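PDB 5V85: EDD domain protein, DegV family, which probably binds fatty acids and holds a molecule of vaccenic acid. Local coordinates for residues K23-S28 with G41-A46; L148-C153 with E165-Y170. All coordinates share one frame; numbering follows the deposited sequence. Where two conformers were deposited one is given.

Interaction 1 of 2, residues K23-S28 with G41-A46; sequences KVIVDS and GFEHVA. With PO4 (phosphate ion), chain I.
Gly41 opens the pairing by taking the amide of Val24 on its carbonyl oxygen, N to O 2.7 Å. Phe42 follows, its CD1 set obliquely 3.9 Å from Val24 CB. Glu43 engages strand 23-27 through both backbone groups, its N donating to Val24 O and its O accepting from Val26 N. The Glu43 carboxylate reaches back to Lys23 in a salt bridge, Lys23 NZ meeting Glu43 OE1 at 2.9 Å from above the carboxylate plane, while a water joins NZ to OE2. A bend at chi3 (-70°) in Lys23 lets the same NZ reach phosphate O3 at 2.6 Å. A methionine here would probably leave the Glu43 carboxylate without its mate and the phosphate without this anchor. At His44 the imidazole edge carries CD2 to 3.2 Å from Val26 O, and NE2 bonds to Gly30 O. Val45 N donates to Val26 O, Val45 O takes a weak bond from Ser28 N, and Val45 CG2 packs on Ile25 CG2 at 3.5 Å. Beside Ala46, Ser28 OG turns to Asp58 and Leu47, while Asp27 is held by Ser111 and Leu104 N, its side chain about 7 Å from the bound vaccenic acid. The pairing is that of a parallel beta-alpha-beta unit, strands 22-27 and 42-51 adjacent in the sheet and joined through helix 34-37.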
loop_
_atom_site.group_PDB
_atom_site.type_symbol
_atom_site.label_atom_id
_atom_site.label_comp_id
_atom_site.label_asym_id
_atom_site.label_seq_id
_atom_site.Cartn_x
_atom_site.Cartn_y
_atom_site.Cartn_z
ATOM N N LYS B 23 5.203 17.977 -16.226
ATOM C CA LYS B 23 3.783 18.232 -16.407
ATOM C C LYS B 23 3.003 17.060 -15.831
ATOM O O LYS B 23 3.415 15.903 -15.970
ATOM C CB LYS B 23 3.426 18.438 -17.887
ATOM C CG LYS B 23 1.975 18.846 -18.127
ATOM C CD LYS B 23 1.650 18.913 -19.613
ATOM C CE LYS B 23 2.358 20.077 -20.282
ATOM N NZ LYS B 23 1.854 20.315 -21.669
ATOM N N VAL B 24 1.889 17.363 -15.171
ATOM C CA VAL B 24 1.002 16.351 -14.605
ATOM C C VAL B 24 -0.265 16.315 -15.447
ATOM O O VAL B 24 -1.022 17.294 -15.487
ATOM C CB VAL B 24 0.664 16.636 -13.134
ATOM C CG1 VAL B 24 -0.158 15.489 -12.552
ATOM C CG2 VAL B 24 1.932 16.859 -12.325
ATOM N N ILE B 25 -0.497 15.185 -16.111
ATOM C CA ILE B 25 -1.690 14.965 -16.922
ATOM C C ILE B 25 -2.717 14.234 -16.067
ATOM O O ILE B 25 -2.414 13.187 -15.485
ATOM C CB ILE B 25 -1.356 14.161 -18.191
ATOM C CG1 ILE B 25 -0.235 14.838 -18.987
ATOM C CG2 ILE B 25 -2.593 13.973 -19.045
ATOM C CD1 ILE B 25 -0.685 16.043 -19.777
ATOM N N VAL B 26 -3.928 14.783 -15.981
ATOM C CA VAL B 26 -5.011 14.202 -15.191
ATOM C C VAL B 26 -6.214 14.032 -16.108
ATOM O O VAL B 26 -6.541 14.945 -16.872
ATOM C CB VAL B 26 -5.368 15.092 -13.982
ATOM C CG1 VAL B 26 -6.383 14.412 -13.070
ATOM C CG2 VAL B 26 -4.111 15.464 -13.200
ATOM N N ASP B 27 -6.872 12.872 -16.051
ATOM C CA ASP B 27 -8.073 12.772 -16.866
ATOM C C ASP B 27 -9.168 13.650 -16.262
ATOM O O ASP B 27 -9.094 14.069 -15.103
ATOM C CB ASP B 27 -8.519 11.310 -17.065
ATOM C CG ASP B 27 -9.054 10.633 -15.798
ATOM O OD1 ASP B 27 -9.679 11.283 -14.940
ATOM O OD2 ASP B 27 -8.877 9.398 -15.691
ATOM N N SER B 28 -10.182 13.951 -17.074
ATOM C CA SER B 28 -11.102 15.029 -16.723
ATOM C C SER B 28 -11.919 14.742 -15.471
ATOM O O SER B 28 -12.510 15.676 -14.918
ATOM C CB SER B 28 -12.032 15.330 -17.900
ATOM O OG SER B 28 -12.891 14.241 -18.168
ATOM N N GLY B 41 1.501 23.505 -15.120
ATOM C CA GLY B 41 1.994 22.172 -14.827
ATOM C C GLY B 41 0.909 21.127 -14.671
ATOM O O GLY B 41 1.231 19.940 -14.545
ATOM N N PHE B 42 -0.358 21.537 -14.666
ATOM C CA PHE B 42 -1.490 20.623 -14.606
ATOM C C PHE B 42 -2.294 20.756 -15.890
ATOM O O PHE B 42 -2.602 21.872 -16.323
ATOM C CB PHE B 42 -2.377 20.903 -13.390
ATOM C CG PHE B 42 -1.648 20.837 -12.078
ATOM C CD1 PHE B 42 -1.341 19.613 -11.501
ATOM C CD2 PHE B 42 -1.278 21.995 -11.420
ATOM C CE1 PHE B 42 -0.669 19.549 -10.293
ATOM C CE2 PHE B 42 -0.607 21.939 -10.210
ATOM C CZ PHE B 42 -0.304 20.715 -9.646
ATOM N N GLU B 43 -2.637 19.620 -16.490
ATOM C CA GLU B 43 -3.333 19.613 -17.768
ATOM C C GLU B 43 -4.308 18.445 -17.792
ATOM O O GLU B 43 -3.971 17.341 -17.358
ATOM C CB GLU B 43 -2.338 19.509 -18.929
ATOM C CG GLU B 43 -2.956 19.642 -20.307
ATOM C CD GLU B 43 -1.909 19.631 -21.403
ATOM O OE1 GLU B 43 -1.073 20.561 -21.438
ATOM O OE2 GLU B 43 -1.914 18.687 -22.221
ATOM N N HIS B 44 -5.515 18.697 -18.294
ATOM C CA HIS B 44 -6.550 17.676 -18.366
ATOM C C HIS B 44 -6.538 16.967 -19.717
ATOM O O HIS B 44 -6.183 17.549 -20.746
ATOM C CB HIS B 44 -7.942 18.278 -18.131
ATOM C CG HIS B 44 -8.373 18.293 -16.695
ATOM N ND1 HIS B 44 -8.892 19.413 -16.079
ATOM C CD2 HIS B 44 -8.347 17.323 -15.750
ATOM C CE1 HIS B 44 -9.181 19.126 -14.821
ATOM N NE2 HIS B 44 -8.858 17.866 -14.596
ATOM N N VAL B 45 -6.923 15.692 -19.694
ATOM C CA VAL B 45 -7.282 14.934 -20.889
ATOM C C VAL B 45 -8.738 14.518 -20.724
ATOM O O VAL B 45 -9.091 13.860 -19.738
ATOM C CB VAL B 45 -6.370 13.712 -21.100
ATOM C CG1 VAL B 45 -7.010 12.741 -22.071
ATOM C CG2 VAL B 45 -5.011 14.149 -21.625
ATOM N N ALA B 46 -9.580 14.906 -21.678
ATOM C CA ALA B 46 -11.025 14.880 -21.491
ATOM C C ALA B 46 -11.635 13.518 -21.794
ATOM O O ALA B 46 -11.254 12.850 -22.759
ATOM C CB ALA B 46 -11.686 15.936 -22.378
HETATM P P PO4 I . 4.378 22.455 -23.016
HETATM O O1 PO4 I . 4.985 21.400 -22.119
HETATM O O2 PO4 I . 4.763 22.182 -24.452
HETATM O O3 PO4 I . 2.874 22.427 -22.893
HETATM O O4 PO4 I . 4.886 23.817 -22.605
HETATM O O HOH W 1 0.563 18.187 -23.275
#

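Interaction 2 of 2, residues L148-C153 with E165-Y170; sequences LKVQQC and ESVECY
Where Val150 meets Val167, the helical segments 148-153 and 165-170 run roughly antiparallel, their axes 9.7 Å apart at closest approach and their directions 144° from each other. The two valines bring the backbones nearest, CA to CA 6.4 Å, and touch through single methyl groups, Val150 CG2 lying 3.7 Å from Val167 CG2. With CG1 anti to the backbone N (chi1 173°), Val167 keeps CG2 beside that N and presents it to the facing helix, where it also meets Lys149 CG and, more distantly, Cys153 SG. One methyl group is thus shared among three residues of segment 148-153.

Toward the C-terminal end of that segment, Cys153 sets its sulfur 3.8 Å from Ser166 CB, a contact with the carbon of the serine and not its hydroxyl. At the other end Lys149 uses its aliphatic chain, crossing Tyr170 at an angle. Lys149 CD comes to 3.5 Å from Tyr170 CG and also close to CB, while CE lies over one face of the ring. The bends along the chain then carry Lys149 NZ back to its own helix, where it makes a weak hydrogen bond to Gln152 OE1, 3.1 Å away. The phenol OH of Tyr170 is bonded to Gln174, so both residues turn their polar ends to partners other than each other and meet through carbon.

The segments belong to helices 141-155 and 160-173. Phe134 of strand 130-135 packs against both Val150 and Val167, and Val150 also rests on Val24 of strand 22-27. On helix 160-173, Cys169 forms a disulfide with Cys169 of the second subunit and Glu165 a salt bridge with Lys247 of that subunit, which places this helix between helix 141-155 and the partner chain.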
loop_
_atom_site.group_PDB
_atom_site.type_symbol
_atom_site.label_atom_id
_atom_site.label_comp_id
_atom_site.label_asym_id
_atom_site.label_seq_id
_atom_site.Cartn_x
_atom_site.Cartn_y
_atom_site.Cartn_z
ATOM N N LEU B 148 -1.549 16.806 -6.742
ATOM C CA LEU B 148 -0.898 17.724 -5.813
ATOM C C LEU B 148 0.313 17.075 -5.157
ATOM O O LEU B 148 1.343 17.730 -4.950
ATOM C CB LEU B 148 -1.898 18.197 -4.755
ATOM C CG LEU B 148 -2.950 19.207 -5.224
ATOM C CD1 LEU B 148 -4.007 19.434 -4.153
ATOM C CD2 LEU B 148 -2.297 20.530 -5.626
ATOM N N LYS B 149 0.215 15.784 -4.828
ATOM C CA LYS B 149 1.345 15.100 -4.207
ATOM C C LYS B 149 2.529 15.010 -5.161
ATOM O O LYS B 149 3.684 15.153 -4.739
ATOM C CB LYS B 149 0.925 13.709 -3.727
ATOM C CG LYS B 149 2.065 12.911 -3.106
ATOM C CD LYS B 149 1.864 12.692 -1.610
ATOM C CE LYS B 149 1.547 13.980 -0.877
ATOM N NZ LYS B 149 2.084 13.978 0.512
ATOM N N VAL B 150 2.264 14.777 -6.449
ATOM C CA VAL B 150 3.334 14.793 -7.447
ATOM C C VAL B 150 4.055 16.135 -7.423
ATOM O O VAL B 150 5.291 16.200 -7.391
ATOM C CB VAL B 150 2.772 14.489 -8.847
ATOM C CG1 VAL B 150 3.837 14.737 -9.902
ATOM C CG2 VAL B 150 2.254 13.065 -8.923
ATOM N N GLN B 151 3.286 17.226 -7.433
ATOM C CA GLN B 151 3.880 18.557 -7.392
ATOM C C GLN B 151 4.678 18.763 -6.112
ATOM O O GLN B 151 5.771 19.343 -6.136
ATOM C CB GLN B 151 2.780 19.614 -7.525
ATOM C CG GLN B 151 3.233 21.036 -7.231
ATOM C CD GLN B 151 2.089 22.033 -7.297
ATOM O OE1 GLN B 151 1.118 21.936 -6.544
ATOM N NE2 GLN B 151 2.199 22.998 -8.201
ATOM N N GLN B 152 4.150 18.287 -4.983
ATOM C CA GLN B 152 4.861 18.416 -3.716
ATOM C C GLN B 152 6.191 17.669 -3.750
ATOM O O GLN B 152 7.215 18.185 -3.284
ATOM C CB GLN B 152 3.981 17.905 -2.575
ATOM C CG GLN B 152 4.626 17.975 -1.202
ATOM C CD GLN B 152 3.697 17.500 -0.100
ATOM O OE1 GLN B 152 2.627 16.951 -0.368
ATOM N NE2 GLN B 152 4.100 17.710 1.146
ATOM N N CYS B 153 6.198 16.456 -4.308
ATOM C CA CYS B 153 7.439 15.691 -4.402
ATOM C C CYS B 153 8.430 16.357 -5.347
ATOM O O CYS B 153 9.638 16.374 -5.078
ATOM C CB CYS B 153 7.138 14.265 -4.856
ATOM S SG CYS B 153 6.209 13.296 -3.652
ATOM N N GLU B 165 7.884 6.520 -6.606
ATOM C CA GLU B 165 7.769 5.648 -5.441
ATOM C C GLU B 165 7.008 6.331 -4.311
ATOM O O GLU B 165 6.182 5.699 -3.641
ATOM C CB GLU B 165 9.160 5.213 -4.970
ATOM C CG GLU B 165 9.188 3.833 -4.332
ATOM C CD GLU B 165 10.546 3.469 -3.748
ATOM O OE1 GLU B 165 10.792 2.264 -3.536
ATOM O OE2 GLU B 165 11.366 4.380 -3.498
ATOM N N SER B 166 7.263 7.622 -4.092
ATOM C CA SER B 166 6.589 8.330 -3.009
ATOM C C SER B 166 5.101 8.491 -3.293
ATOM O O SER B 166 4.274 8.376 -2.382
ATOM C CB SER B 166 7.241 9.693 -2.785
ATOM O OG SER B 166 8.350 9.586 -1.914
ATOM N N VAL B 167 4.740 8.758 -4.548
ATOM C CA VAL B 167 3.332 8.947 -4.875
ATOM C C VAL B 167 2.580 7.621 -4.799
ATOM O O VAL B 167 1.427 7.575 -4.353
ATOM C CB VAL B 167 3.188 9.622 -6.253
ATOM C CG1 VAL B 167 1.724 9.668 -6.675
ATOM C CG2 VAL B 167 3.760 11.035 -6.205
ATOM N N GLU B 168 3.214 6.524 -5.220
ATOM C CA GLU B 168 2.548 5.229 -5.109
ATOM C C GLU B 168 2.325 4.846 -3.651
ATOM O O GLU B 168 1.314 4.211 -3.327
ATOM C CB GLU B 168 3.352 4.149 -5.835
ATOM C CG GLU B 168 3.339 4.279 -7.357
ATOM C CD GLU B 168 2.028 3.829 -7.992
ATOM O OE1 GLU B 168 1.159 3.286 -7.277
ATOM O OE2 GLU B 168 1.869 4.018 -9.218
ATOM N N CYS B 169 3.245 5.229 -2.761
ATOM C CA CYS B 169 3.025 5.023 -1.334
ATOM C C CYS B 169 1.812 5.805 -0.852
ATOM O O CYS B 169 0.981 5.282 -0.103
ATOM C CB CYS B 169 4.260 5.458 -0.547
ATOM S SG CYS B 169 5.615 4.272 -0.462
ATOM N N TYR B 170 1.701 7.070 -1.270
ATOM C CA TYR B 170 0.554 7.880 -0.875
ATOM C C TYR B 170 -0.749 7.266 -1.371
ATOM O O TYR B 170 -1.746 7.236 -0.639
ATOM C CB TYR B 170 0.710 9.309 -1.402
ATOM C CG TYR B 170 -0.556 10.128 -1.283
ATOM C CD1 TYR B 170 -1.023 10.544 -0.041
ATOM C CD2 TYR B 170 -1.296 10.469 -2.408
ATOM C CE1 TYR B 170 -2.191 11.283 0.078
ATOM C CE2 TYR B 170 -2.467 11.210 -2.299
ATOM C CZ TYR B 170 -2.908 11.612 -1.053
ATOM O OH TYR B 170 -4.070 12.347 -0.935
#

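Overall arrangement
Interactions 1 and 2 form successive layers of the same region, their centres 16 Å apart. Both are largely buried, yet interaction 1 lies within a beta sheet and is built on backbone hydrogen bonds, with a charged margin at one end, where a phosphate ion, probably from the crystallisation liquor, is held, whereas interaction 2 joins two helices through methyl groups, a sulfur and the carbon chain of a lysine. Helix 141-155 links them: Val24 CG2 packs on Val150 CG1 at 3.7 Å, and Phe42 CZ on Gln151 CD at 3.6 Å. From the strands the order runs outward through this helix to helix 160-173 and the second subunit. Segment 23-28 approaches the bound fatty acid, while segment 165-170 carries the intersubunit disulfide.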